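PhiAB6 tailspike (Unidentified phage, PDB 5JS4) probably binds and fragments the exopolysaccharide of the host bacterium Acinetobacter baumannii, as a trimeric beta-helical tailspike. Local coordinates at residues I355-Y360 with V383-T388. Sequence-based numbering, arbitrary orientation.
Sequences IEIDGY and VGFNFT
Val383 N donates to Gly359 O over 2.9 Å, nearly straight at hydrogen (162°), and this bond ties together equivalent corners of two successive coils of the right-handed parallel beta-helix. Beside it Tyr360 and Val383 form a parallel bridge, their side chains on the same face; the CA-H of Tyr360 points at Val383 O, with CA 3.3 Å from that oxygen. The two side chains run at a slant to each other, and CG1 of Val383 lies 3.6 Å from CD1 of Tyr360 while also touching its CB. With CG anti to the backbone N (chi1 177°), the tyrosine ring extends past the valine, Val383 O lying near the ring plane at the CD1 edge.

On the inner side, Phe385 turns one ring edge to the corner. Its CD2 lies 3.5 Å from Gly359 O, the same oxygen that accepts from Val383. Phe385 CE2 meets Asp358 O in the ring plane at 3.9 Å. CG2 of Ile357 reaches the same edge, 4.2 Å from Phe385 CE2, so the ring edge spans Ile357, Asp358 and Gly359, leading into the corner.

An Asx turn shapes the first corner: Asp358 OD2 accepts from Tyr360 N at 3.1 Å. The tyrosine hydroxyl is hydrogen-bonded to Tyr393 OH of the second subunit, whose Tyr419 also packs on Val383, placing this side of the corner at the trimer interface. Phe385 also packs on Ala362 and Ile364 of strand 362-370, the parallel neighbour of its own strand 381-393 in the preceding coil, whereas strand 353-358, carrying Ile357, lies between strands 328-333 and 374-379 in a neighbouring parallel sheet of the helix.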
loop_
_atom_site.group_PDB
_atom_site.type_symbol
_atom_site.label_atom_id
_atom_site.label_comp_id
_atom_site.label_asym_id
_atom_site.label_seq_id
_atom_site.Cartn_x
_atom_site.Cartn_y
_atom_site.Cartn_z
ATOM N N ILE A 355 4.658 -11.669 -28.402
ATOM C CA ILE A 355 6.043 -11.855 -27.970
ATOM C C ILE A 355 6.204 -12.863 -26.829
ATOM O O ILE A 355 5.391 -12.910 -25.903
ATOM C CB ILE A 355 6.664 -10.485 -27.600
ATOM C CG1 ILE A 355 8.187 -10.581 -27.472
ATOM C CG2 ILE A 355 6.016 -9.916 -26.342
ATOM C CD1 ILE A 355 8.889 -9.266 -27.729
ATOM N N GLU A 356 7.255 -13.675 -26.926
ATOM C CA GLU A 356 7.623 -14.625 -25.885
ATOM C C GLU A 356 8.848 -14.112 -25.147
ATOM O O GLU A 356 9.865 -13.790 -25.767
ATOM C CB GLU A 356 7.902 -16.007 -26.473
ATOM C CG GLU A 356 6.652 -16.668 -27.024
ATOM C CD GLU A 356 6.889 -18.040 -27.614
ATOM O OE1 GLU A 356 7.960 -18.633 -27.372
ATOM O OE2 GLU A 356 5.980 -18.527 -28.318
ATOM N N ILE A 357 8.737 -14.035 -23.824
ATOM C CA ILE A 357 9.805 -13.524 -22.969
ATOM C C ILE A 357 9.928 -14.430 -21.743
ATOM O O ILE A 357 8.923 -14.881 -21.198
ATOM C CB ILE A 357 9.540 -12.052 -22.566
ATOM C CG1 ILE A 357 10.715 -11.500 -21.756
ATOM C CG2 ILE A 357 8.223 -11.913 -21.804
ATOM C CD1 ILE A 357 10.656 -10.005 -21.514
ATOM N N ASP A 358 11.155 -14.717 -21.319
ATOM C CA ASP A 358 11.352 -15.600 -20.174
ATOM C C ASP A 358 10.924 -14.918 -18.874
ATOM O O ASP A 358 11.070 -13.701 -18.712
ATOM C CB ASP A 358 12.803 -16.064 -20.072
ATOM C CG ASP A 358 12.965 -17.230 -19.118
ATOM O OD1 ASP A 358 12.561 -18.359 -19.474
ATOM O OD2 ASP A 358 13.483 -17.018 -18.009
ATOM N N GLY A 359 10.400 -15.709 -17.946
ATOM C CA GLY A 359 9.904 -15.178 -16.682
ATOM C C GLY A 359 10.962 -14.704 -15.696
ATOM O O GLY A 359 10.648 -13.930 -14.793
ATOM N N TYR A 360 12.204 -15.168 -15.853
ATOM C CA TYR A 360 13.291 -14.796 -14.940
ATOM C C TYR A 360 14.035 -13.557 -15.431
ATOM O O TYR A 360 14.720 -13.600 -16.453
ATOM C CB TYR A 360 14.266 -15.965 -14.749
ATOM C CG TYR A 360 15.474 -15.664 -13.870
ATOM C CD1 TYR A 360 15.326 -15.084 -12.610
ATOM C CD2 TYR A 360 16.760 -15.976 -14.296
ATOM C CE1 TYR A 360 16.427 -14.817 -11.806
ATOM C CE2 TYR A 360 17.865 -15.715 -13.500
ATOM C CZ TYR A 360 17.697 -15.138 -12.256
ATOM O OH TYR A 360 18.803 -14.882 -11.468
ATOM N N VAL A 383 9.965 -14.693 -12.036
ATOM C CA VAL A 383 10.801 -14.407 -10.873
ATOM C C VAL A 383 11.636 -13.173 -11.214
ATOM O O VAL A 383 12.357 -13.158 -12.211
ATOM C CB VAL A 383 11.656 -15.625 -10.421
ATOM C CG1 VAL A 383 12.166 -16.427 -11.611
ATOM C CG2 VAL A 383 12.796 -15.191 -9.504
ATOM N N GLY A 384 11.506 -12.123 -10.405
ATOM C CA GLY A 384 12.146 -10.844 -10.712
ATOM C C GLY A 384 11.644 -10.275 -12.030
ATOM O O GLY A 384 12.431 -9.821 -12.861
ATOM N N PHE A 385 10.323 -10.305 -12.203
ATOM C CA PHE A 385 9.655 -9.942 -13.450
ATOM C C PHE A 385 8.844 -8.673 -13.214
ATOM O O PHE A 385 7.863 -8.690 -12.475
ATOM C CB PHE A 385 8.740 -11.094 -13.876
ATOM C CG PHE A 385 8.121 -10.930 -15.240
ATOM C CD1 PHE A 385 6.938 -10.217 -15.404
ATOM C CD2 PHE A 385 8.694 -11.529 -16.357
ATOM C CE1 PHE A 385 6.353 -10.089 -16.654
ATOM C CE2 PHE A 385 8.117 -11.399 -17.611
ATOM C CZ PHE A 385 6.944 -10.680 -17.760
ATOM N N ASN A 386 9.255 -7.575 -13.840
ATOM C CA ASN A 386 8.646 -6.275 -13.590
ATOM C C ASN A 386 7.967 -5.737 -14.841
ATOM O O ASN A 386 8.587 -5.631 -15.898
ATOM C CB ASN A 386 9.703 -5.307 -13.076
ATOM C CG ASN A 386 10.382 -5.811 -11.819
ATOM O OD1 ASN A 386 11.609 -5.951 -11.770
ATOM N ND2 ASN A 386 9.588 -6.114 -10.802
ATOM N N PHE A 387 6.690 -5.399 -14.691
ATOM C CA PHE A 387 5.810 -5.046 -15.798
ATOM C C PHE A 387 5.030 -3.794 -15.402
ATOM O O PHE A 387 4.306 -3.813 -14.412
ATOM C CB PHE A 387 4.851 -6.216 -16.051
ATOM C CG PHE A 387 4.095 -6.134 -17.346
ATOM C CD1 PHE A 387 3.006 -5.287 -17.485
ATOM C CD2 PHE A 387 4.452 -6.935 -18.419
ATOM C CE1 PHE A 387 2.304 -5.225 -18.680
ATOM C CE2 PHE A 387 3.753 -6.880 -19.611
ATOM C CZ PHE A 387 2.678 -6.022 -19.743
ATOM N N THR A 388 5.176 -2.708 -16.156
ATOM C CA THR A 388 4.476 -1.468 -15.809
ATOM C C THR A 388 4.151 -0.590 -17.014
ATOM O O THR A 388 4.834 -0.638 -18.032
ATOM C CB THR A 388 5.276 -0.640 -14.770
ATOM O OG1 THR A 388 4.434 0.374 -14.202
ATOM C CG2 THR A 388 6.521 0.006 -15.397
#